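Local coordinates for arfgap-like finger domain containing protein (Cryptosporidium parvum Iowa II, PDB 2OWA) that probably activates the GTPase activity of an ADP-ribosylation factor through a zinc-finger ArfGAP domain, the part of the longer protein present here, at residues C62-D65 against H66-M69; L22-N25 against F26-V30; A100-Y103 against F104-L108. All blocks are in the same frame, centred on the assembly; numbering follows the deposited sequence.

Overall arrangement
The three contacts lie on three different helices of one small zinc-finger domain, the ArfGAP-like part of a longer protein. Along the chain they follow in series: contact 2 on helix 20-32, contact 1 on helix 60-67 and contact 3 on helix 97-107. Their centres stand 21 to 26 Å apart, and none touches another; contacts 2 and 3 lie on opposite sides of the chain's centre. Of the three, only contact 1 holds a zinc ligand. Contacts 2 and 3 are packing of other helices of the same domain: contact 3 comes near the zinc site through Arg101, whose side chain is about 9 Å from the metal, whereas contact 2 packs against strand 56-58 and helix 86-94, away from it.

Contact 1. Residues C62-D65 against H66-M69; sequences CSSD and HRKM. With ZN (zinc ion), chain C.
Backbone bonds tie Cys62-Asp65 to His66-Met69 within helix 60-67 and the residues that follow. His66 N reaches Cys62 O at 3.0 Å with an almost straight N-H (171°), and Arg67 N binds Ser63 O; Lys68 N is shared between Ser64 O and, weakly, Asp65 O.

Among the polar side chains, Arg67 folds back over the preceding turn. Its bend at CG-CD (chi3 -63°) lays one face of the guanidinium over the Ser63-Ser64 peptide, with Ser63 C 3.6 Å from its plane. Arg67 NH1 comes to 3.0 Å from Ser63 OG and Arg67 NH2 to 2.7 Å from Ser64 OG. Ser63 OG hydrogen-bonds to Leu60 O. Arg67 makes a cation-pi contact with Trp49 as well. The imidazole of His66 turns CD2 toward Cys62 O (3.1 Å), edge on; ND1 is hydrogen-bonded to Ser74 OG and NE2 to Asp41 OD2.

Metal coordination supplies the third kind of interaction. Cys62 SG binds zinc at 2.2 Å, completing a four-cysteine site with Cys39, Cys42 and Cys59. The metal thus fixes the start of this turn, while His66, held at both nitrogens, links the same turn to the segment around Asp41 between two other zinc ligands.

Contact 2. Residues L22-N25 against F26-V30; sequences LRDN and FFQIV
Arg23 CD lies at the edge of the Phe27 ring, in its plane, 3.6 Å from Phe27 CD2. One face of that ring is covered by the neighbouring aromatic residue, Phe26 CD2 standing 3.6 Å above the plane of the Phe27 ring, over its centre. Phe26 in turn has Val30 CG2 over one face, near the rim, and Phe27 CD2 at its edge. CG of Phe27 lies beside its own backbone N (chi1 -81°), a torsion that carries the ring back toward Arg23, one turn earlier.

Of the Arg23 side chain, CG and CD meet the Phe27 ring; the guanidinium, turned 33° from the ring plane, extends beyond it, and NE bonds to Asp82 O. On the polar side Gln28 lies across Asp24, with Gln28 NE2 3.5 Å from Asp24 CB. Helical N-H to O bonds, such as Phe27 N to Arg23 O (2.9 Å), run along the turn.

Phe27 is buried: it packs against Phe57 of strand 56-58, makes an edge-to-face pair with Phe84 and touches Leu89. Phe26, partly exposed, rests on Leu89 and Asp93, so this turn joins helix 20-32 to both strand 56-58 and helix 86-94.

Contact 3. Residues A100-Y103 against F104-L108; sequences ARNY and FKQVL
Tyr103, Phe104 and Val107 form the close-packed side of this turn of helix 97-107. The tyrosine presents an edge to the face of Phe104 in a T-shaped pair, centroids 5.2 Å apart and planes at 79°, with Tyr103 CD2 above the rim of the phenylalanine ring. One turn on, Val107 covers a face of the same tyrosine: its CG1 makes a CH-pi contact 4.0 Å from the ring centroid, and CG2 comes to 3.4 Å from Tyr103 CE2. Tyr103 is therefore held both at its edge and over its face. Its CG, trans to the backbone N (chi1 175°), swings the ring alongside the helix, where Phe104 and Val107 can both reach it. Beneath the rings, Phe104 N bonds to Ala100 O at 2.8 Å, nearly straight.

The other side is exposed, and its contacts are polar or run along the backbone rather than being ring packing. Asn102 and Gln106 are linked by a bond from Gln106 NE2 to Asn102 OD1 (3.0 Å, 168°), the acceptor lying in the plane of the glutamine amide. Lys105, also exposed, lays its CG 3.2 Å from Arg101 O.

Toward the rest of the fold, Tyr103 and Phe104 both meet Tyr128 of helix 123-135, Val107 touches Cys124 there, and Phe104 also contacts Tyr119 of helix 118-121. Arg101 points elsewhere, to a salt bridge with Glu35 just beyond helix 20-32.

Contact 1. Residues C62-D65 against H66-M69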
loop_
_atom_site.group_PDB
_atom_site.type_symbol
_atom_site.label_atom_id
_atom_site.label_comp_id
_atom_site.label_asym_id
_atom_site.label_seq_id
_atom_site.Cartn_x
_atom_site.Cartn_y
_atom_site.Cartn_z
ATOM N N CYS A 62 7.087 0.421 -10.467
ATOM C CA CYS A 62 6.738 1.569 -9.614
ATOM C C CYS A 62 7.346 1.447 -8.224
ATOM O O CYS A 62 7.674 2.460 -7.630
ATOM C CB CYS A 62 5.214 1.792 -9.554
ATOM S SG CYS A 62 4.603 2.186 -11.200
ATOM N N SER A 63 7.532 0.212 -7.741
ATOM C CA SER A 63 8.207 -0.039 -6.464
ATOM C C SER A 63 9.628 0.537 -6.393
ATOM O O SER A 63 9.999 1.086 -5.366
ATOM C CB SER A 63 8.230 -1.529 -6.129
ATOM O OG SER A 63 8.990 -2.249 -7.102
ATOM N N SER A 64 10.393 0.435 -7.486
ATOM C CA SER A 64 11.727 1.045 -7.563
ATOM C C SER A 64 11.670 2.525 -7.392
ATOM O O SER A 64 12.415 3.056 -6.587
ATOM C CB SER A 64 12.476 0.711 -8.869
ATOM O OG SER A 64 12.753 -0.672 -8.932
ATOM N N ASP A 65 10.818 3.201 -8.162
ATOM C CA ASP A 65 10.607 4.652 -7.980
ATOM C C ASP A 65 10.281 5.036 -6.552
ATOM O O ASP A 65 10.869 5.978 -6.015
ATOM C CB ASP A 65 9.540 5.205 -8.930
ATOM C CG ASP A 65 9.884 4.967 -10.416
ATOM O OD1 ASP A 65 11.083 4.878 -10.781
ATOM O OD2 ASP A 65 8.935 4.811 -11.210
ATOM N N HIS A 66 9.326 4.333 -5.943
ATOM C CA HIS A 66 8.980 4.560 -4.537
ATOM C C HIS A 66 10.159 4.344 -3.585
ATOM O O HIS A 66 10.286 5.053 -2.609
ATOM C CB HIS A 66 7.837 3.652 -4.097
ATOM C CG HIS A 66 6.496 4.111 -4.563
ATOM N ND1 HIS A 66 5.516 4.533 -3.695
ATOM C CD2 HIS A 66 5.977 4.226 -5.808
ATOM C CE1 HIS A 66 4.438 4.874 -4.377
ATOM N NE2 HIS A 66 4.698 4.701 -5.665
ATOM N N ARG A 67 10.989 3.349 -3.870
ATOM C CA ARG A 67 12.137 3.025 -3.016
ATOM C C ARG A 67 13.198 4.144 -2.996
ATOM O O ARG A 67 13.966 4.257 -2.036
ATOM C CB ARG A 67 12.761 1.662 -3.415
ATOM C CG ARG A 67 11.965 0.424 -2.936
ATOM C CD ARG A 67 12.717 -0.920 -3.153
ATOM N NE ARG A 67 12.963 -1.226 -4.570
ATOM C CZ ARG A 67 12.173 -1.964 -5.370
ATOM N NH1 ARG A 67 11.043 -2.499 -4.930
ATOM N NH2 ARG A 67 12.506 -2.168 -6.639
ATOM N N LYS A 68 13.234 4.956 -4.052
ATOM C CA LYS A 68 14.110 6.135 -4.111
ATOM C C LYS A 68 13.595 7.353 -3.350
ATOM O O LYS A 68 14.297 8.340 -3.225
ATOM C CB LYS A 68 14.335 6.571 -5.555
ATOM C CG LYS A 68 14.890 5.528 -6.496
ATOM C CD LYS A 68 14.873 6.126 -7.918
ATOM C CE LYS A 68 14.796 5.046 -8.989
ATOM N NZ LYS A 68 15.851 4.008 -8.784
ATOM N N MET A 69 12.360 7.313 -2.872
ATOM C CA MET A 69 11.771 8.484 -2.231
ATOM C C MET A 69 12.066 8.580 -0.733
ATOM O O MET A 69 12.123 9.683 -0.188
ATOM C CB MET A 69 10.266 8.490 -2.440
ATOM C CG MET A 69 9.873 8.576 -3.897
ATOM S SD MET A 69 8.093 8.597 -4.173
ATOM C CE MET A 69 7.501 7.267 -3.208
HETATM ZN ZN ZN C . 3.258 0.496 -11.758
#

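Contact 2. Residues L22-N25 against F26-V30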
loop_
_atom_site.group_PDB
_atom_site.type_symbol
_atom_site.label_atom_id
_atom_site.label_comp_id
_atom_site.label_asym_id
_atom_site.label_seq_id
_atom_site.Cartn_x
_atom_site.Cartn_y
_atom_site.Cartn_z
ATOM N N LEU A 22 1.165 -17.439 6.951
ATOM C CA LEU A 22 0.074 -16.534 7.302
ATOM C C LEU A 22 0.073 -15.315 6.362
ATOM O O LEU A 22 -0.959 -14.940 5.828
ATOM C CB LEU A 22 0.170 -16.113 8.763
ATOM C CG LEU A 22 -1.064 -15.397 9.312
ATOM C CD1 LEU A 22 -1.214 -15.682 10.773
ATOM C CD2 LEU A 22 -0.973 -13.909 9.087
ATOM N N ARG A 23 1.243 -14.732 6.162
ATOM C CA ARG A 23 1.453 -13.671 5.189
ATOM C C ARG A 23 0.933 -14.057 3.799
ATOM O O ARG A 23 0.176 -13.318 3.163
ATOM C CB ARG A 23 2.941 -13.369 5.133
ATOM C CG ARG A 23 3.276 -11.993 4.694
ATOM C CD ARG A 23 3.816 -11.921 3.297
ATOM N NE ARG A 23 5.115 -12.565 3.143
ATOM C CZ ARG A 23 5.304 -13.664 2.430
ATOM N NH1 ARG A 23 4.268 -14.182 1.819
ATOM N NH2 ARG A 23 6.509 -14.226 2.306
ATOM N N ASP A 24 1.355 -15.229 3.330
ATOM C CA ASP A 24 0.942 -15.723 2.019
ATOM C C ASP A 24 -0.568 -15.845 1.890
ATOM O O ASP A 24 -1.127 -15.359 0.924
ATOM C CB ASP A 24 1.576 -17.083 1.733
ATOM C CG ASP A 24 3.020 -16.986 1.307
ATOM O OD1 ASP A 24 3.513 -15.866 1.085
ATOM O OD2 ASP A 24 3.669 -18.051 1.156
ATOM N N ASN A 25 -1.202 -16.515 2.855
ATOM C CA ASN A 25 -2.643 -16.671 2.876
ATOM C C ASN A 25 -3.369 -15.328 2.937
ATOM O O ASN A 25 -4.416 -15.147 2.267
ATOM C CB ASN A 25 -3.064 -17.544 4.071
ATOM C CG ASN A 25 -2.597 -18.993 3.918
ATOM O OD1 ASN A 25 -2.082 -19.382 2.847
ATOM N ND2 ASN A 25 -2.784 -19.801 4.965
ATOM N N PHE A 26 -2.836 -14.392 3.729
ATOM C CA PHE A 26 -3.456 -13.037 3.796
ATOM C C PHE A 26 -3.362 -12.310 2.427
ATOM O O PHE A 26 -4.357 -11.857 1.884
ATOM C CB PHE A 26 -2.777 -12.187 4.861
ATOM C CG PHE A 26 -3.200 -10.750 4.843
ATOM C CD1 PHE A 26 -4.393 -10.363 5.437
ATOM C CD2 PHE A 26 -2.439 -9.792 4.157
ATOM C CE1 PHE A 26 -4.803 -9.005 5.419
ATOM C CE2 PHE A 26 -2.833 -8.464 4.122
ATOM C CZ PHE A 26 -4.019 -8.068 4.734
ATOM N N PHE A 27 -2.156 -12.156 1.903
ATOM C CA PHE A 27 -1.971 -11.357 0.675
ATOM C C PHE A 27 -2.563 -11.975 -0.598
ATOM O O PHE A 27 -2.943 -11.276 -1.518
ATOM C CB PHE A 27 -0.509 -11.014 0.475
ATOM C CG PHE A 27 -0.052 -9.847 1.304
ATOM C CD1 PHE A 27 -0.656 -8.596 1.168
ATOM C CD2 PHE A 27 0.986 -9.985 2.203
ATOM C CE1 PHE A 27 -0.231 -7.535 1.913
ATOM C CE2 PHE A 27 1.429 -8.891 2.950
ATOM C CZ PHE A 27 0.809 -7.688 2.824
ATOM N N GLN A 28 -2.643 -13.293 -0.647
ATOM C CA GLN A 28 -3.249 -13.954 -1.791
ATOM C C GLN A 28 -4.707 -13.497 -1.931
ATOM O O GLN A 28 -5.176 -13.184 -3.029
ATOM C CB GLN A 28 -3.153 -15.458 -1.611
ATOM C CG GLN A 28 -1.823 -16.031 -2.043
ATOM C CD GLN A 28 -1.504 -17.366 -1.352
ATOM O OE1 GLN A 28 -2.410 -18.088 -0.917
ATOM N NE2 GLN A 28 -0.212 -17.669 -1.223
ATOM N N ILE A 29 -5.398 -13.404 -0.809
ATOM C CA ILE A 29 -6.754 -12.894 -0.790
ATOM C C ILE A 29 -6.817 -11.414 -1.070
ATOM O O ILE A 29 -7.548 -10.978 -1.950
ATOM C CB ILE A 29 -7.434 -13.138 0.570
ATOM C CG1 ILE A 29 -7.514 -14.631 0.871
ATOM C CG2 ILE A 29 -8.807 -12.476 0.596
ATOM C CD1 ILE A 29 -8.055 -15.431 -0.259
ATOM N N VAL A 30 -6.048 -10.636 -0.319
ATOM C CA VAL A 30 -6.181 -9.188 -0.415
ATOM C C VAL A 30 -5.757 -8.693 -1.821
ATOM O O VAL A 30 -6.358 -7.800 -2.350
ATOM C CB VAL A 30 -5.490 -8.487 0.764
ATOM C CG1 VAL A 30 -5.444 -6.995 0.547
ATOM C CG2 VAL A 30 -6.250 -8.827 2.067
#

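Contact 3. Residues A100-Y103 against F104-L108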
loop_
_atom_site.group_PDB
_atom_site.type_symbol
_atom_site.label_atom_id
_atom_site.label_comp_id
_atom_site.label_asym_id
_atom_site.label_seq_id
_atom_site.Cartn_x
_atom_site.Cartn_y
_atom_site.Cartn_z
ATOM N N ALA A 100 -7.962 4.186 -1.584
ATOM C CA ALA A 100 -6.969 5.219 -1.925
ATOM C C ALA A 100 -7.339 6.016 -3.206
ATOM O O ALA A 100 -7.335 7.260 -3.182
ATOM C CB ALA A 100 -5.541 4.619 -2.033
ATOM N N ARG A 101 -7.695 5.304 -4.283
ATOM C CA ARG A 101 -8.190 5.925 -5.519
ATOM C C ARG A 101 -9.386 6.811 -5.171
ATOM O O ARG A 101 -9.461 7.935 -5.624
ATOM C CB ARG A 101 -8.636 4.876 -6.561
ATOM C CG ARG A 101 -7.550 4.460 -7.533
ATOM C CD ARG A 101 -7.922 3.126 -8.215
ATOM N NE ARG A 101 -6.762 2.460 -8.782
ATOM C CZ ARG A 101 -6.658 1.139 -8.889
ATOM N NH1 ARG A 101 -7.670 0.381 -8.475
ATOM N NH2 ARG A 101 -5.553 0.580 -9.410
ATOM N N ASN A 102 -10.273 6.319 -4.321
ATOM C CA ASN A 102 -11.462 7.078 -3.990
ATOM C C ASN A 102 -11.085 8.367 -3.279
ATOM O O ASN A 102 -11.566 9.431 -3.642
ATOM C CB ASN A 102 -12.478 6.257 -3.150
ATOM C CG ASN A 102 -13.620 7.137 -2.585
ATOM O OD1 ASN A 102 -14.299 7.831 -3.328
ATOM N ND2 ASN A 102 -13.811 7.112 -1.273
ATOM N N TYR A 103 -10.220 8.260 -2.261
ATOM C CA TYR A 103 -9.785 9.422 -1.529
ATOM C C TYR A 103 -9.072 10.451 -2.433
ATOM O O TYR A 103 -9.438 11.633 -2.434
ATOM C CB TYR A 103 -8.892 9.023 -0.355
ATOM C CG TYR A 103 -8.302 10.211 0.375
ATOM C CD1 TYR A 103 -9.025 10.869 1.358
ATOM C CD2 TYR A 103 -7.022 10.696 0.050
ATOM C CE1 TYR A 103 -8.499 11.943 2.026
ATOM C CE2 TYR A 103 -6.489 11.779 0.721
ATOM C CZ TYR A 103 -7.239 12.395 1.695
ATOM O OH TYR A 103 -6.737 13.457 2.358
ATOM N N PHE A 104 -8.077 9.988 -3.173
ATOM C CA PHE A 104 -7.255 10.860 -4.043
ATOM C C PHE A 104 -8.019 11.508 -5.206
ATOM O O PHE A 104 -7.836 12.695 -5.448
ATOM C CB PHE A 104 -5.932 10.181 -4.490
ATOM C CG PHE A 104 -4.914 10.055 -3.370
ATOM C CD1 PHE A 104 -4.427 11.199 -2.728
ATOM C CD2 PHE A 104 -4.451 8.789 -2.955
ATOM C CE1 PHE A 104 -3.503 11.097 -1.663
ATOM C CE2 PHE A 104 -3.528 8.655 -1.923
ATOM C CZ PHE A 104 -3.054 9.820 -1.254
ATOM N N LYS A 105 -8.894 10.764 -5.887
ATOM C CA LYS A 105 -9.719 11.372 -6.934
ATOM C C LYS A 105 -10.581 12.508 -6.359
ATOM O O LYS A 105 -10.847 13.453 -7.070
ATOM C CB LYS A 105 -10.631 10.361 -7.651
ATOM C CG LYS A 105 -9.925 9.249 -8.458
ATOM C CD LYS A 105 -10.983 8.332 -9.116
ATOM C CE LYS A 105 -10.362 7.254 -10.036
ATOM N NZ LYS A 105 -9.395 7.770 -11.117
ATOM N N GLN A 106 -11.039 12.392 -5.101
ATOM C CA GLN A 106 -11.786 13.496 -4.454
ATOM C C GLN A 106 -10.899 14.684 -4.077
ATOM O O GLN A 106 -11.237 15.837 -4.382
ATOM C CB GLN A 106 -12.581 13.028 -3.213
ATOM C CG GLN A 106 -13.441 11.773 -3.432
ATOM C CD GLN A 106 -14.756 11.763 -2.627
ATOM O OE1 GLN A 106 -15.251 12.825 -2.190
ATOM N NE2 GLN A 106 -15.332 10.556 -2.438
ATOM N N VAL A 107 -9.769 14.421 -3.416
ATOM C CA VAL A 107 -8.954 15.497 -2.873
ATOM C C VAL A 107 -7.935 16.068 -3.888
ATOM O O VAL A 107 -7.587 17.261 -3.825
ATOM C CB VAL A 107 -8.284 15.153 -1.507
ATOM C CG1 VAL A 107 -9.329 14.665 -0.490
ATOM C CG2 VAL A 107 -7.171 14.173 -1.662
ATOM N N LEU A 108 -7.480 15.227 -4.822
ATOM C CA LEU A 108 -6.601 15.683 -5.907
ATOM C C LEU A 108 -7.372 16.001 -7.199
ATOM O O LEU A 108 -6.850 16.687 -8.095
ATOM C CB LEU A 108 -5.457 14.679 -6.138
ATOM C CG LEU A 108 -4.430 14.530 -4.997
ATOM C CD1 LEU A 108 -3.363 13.525 -5.381
ATOM C CD2 LEU A 108 -3.789 15.859 -4.609
#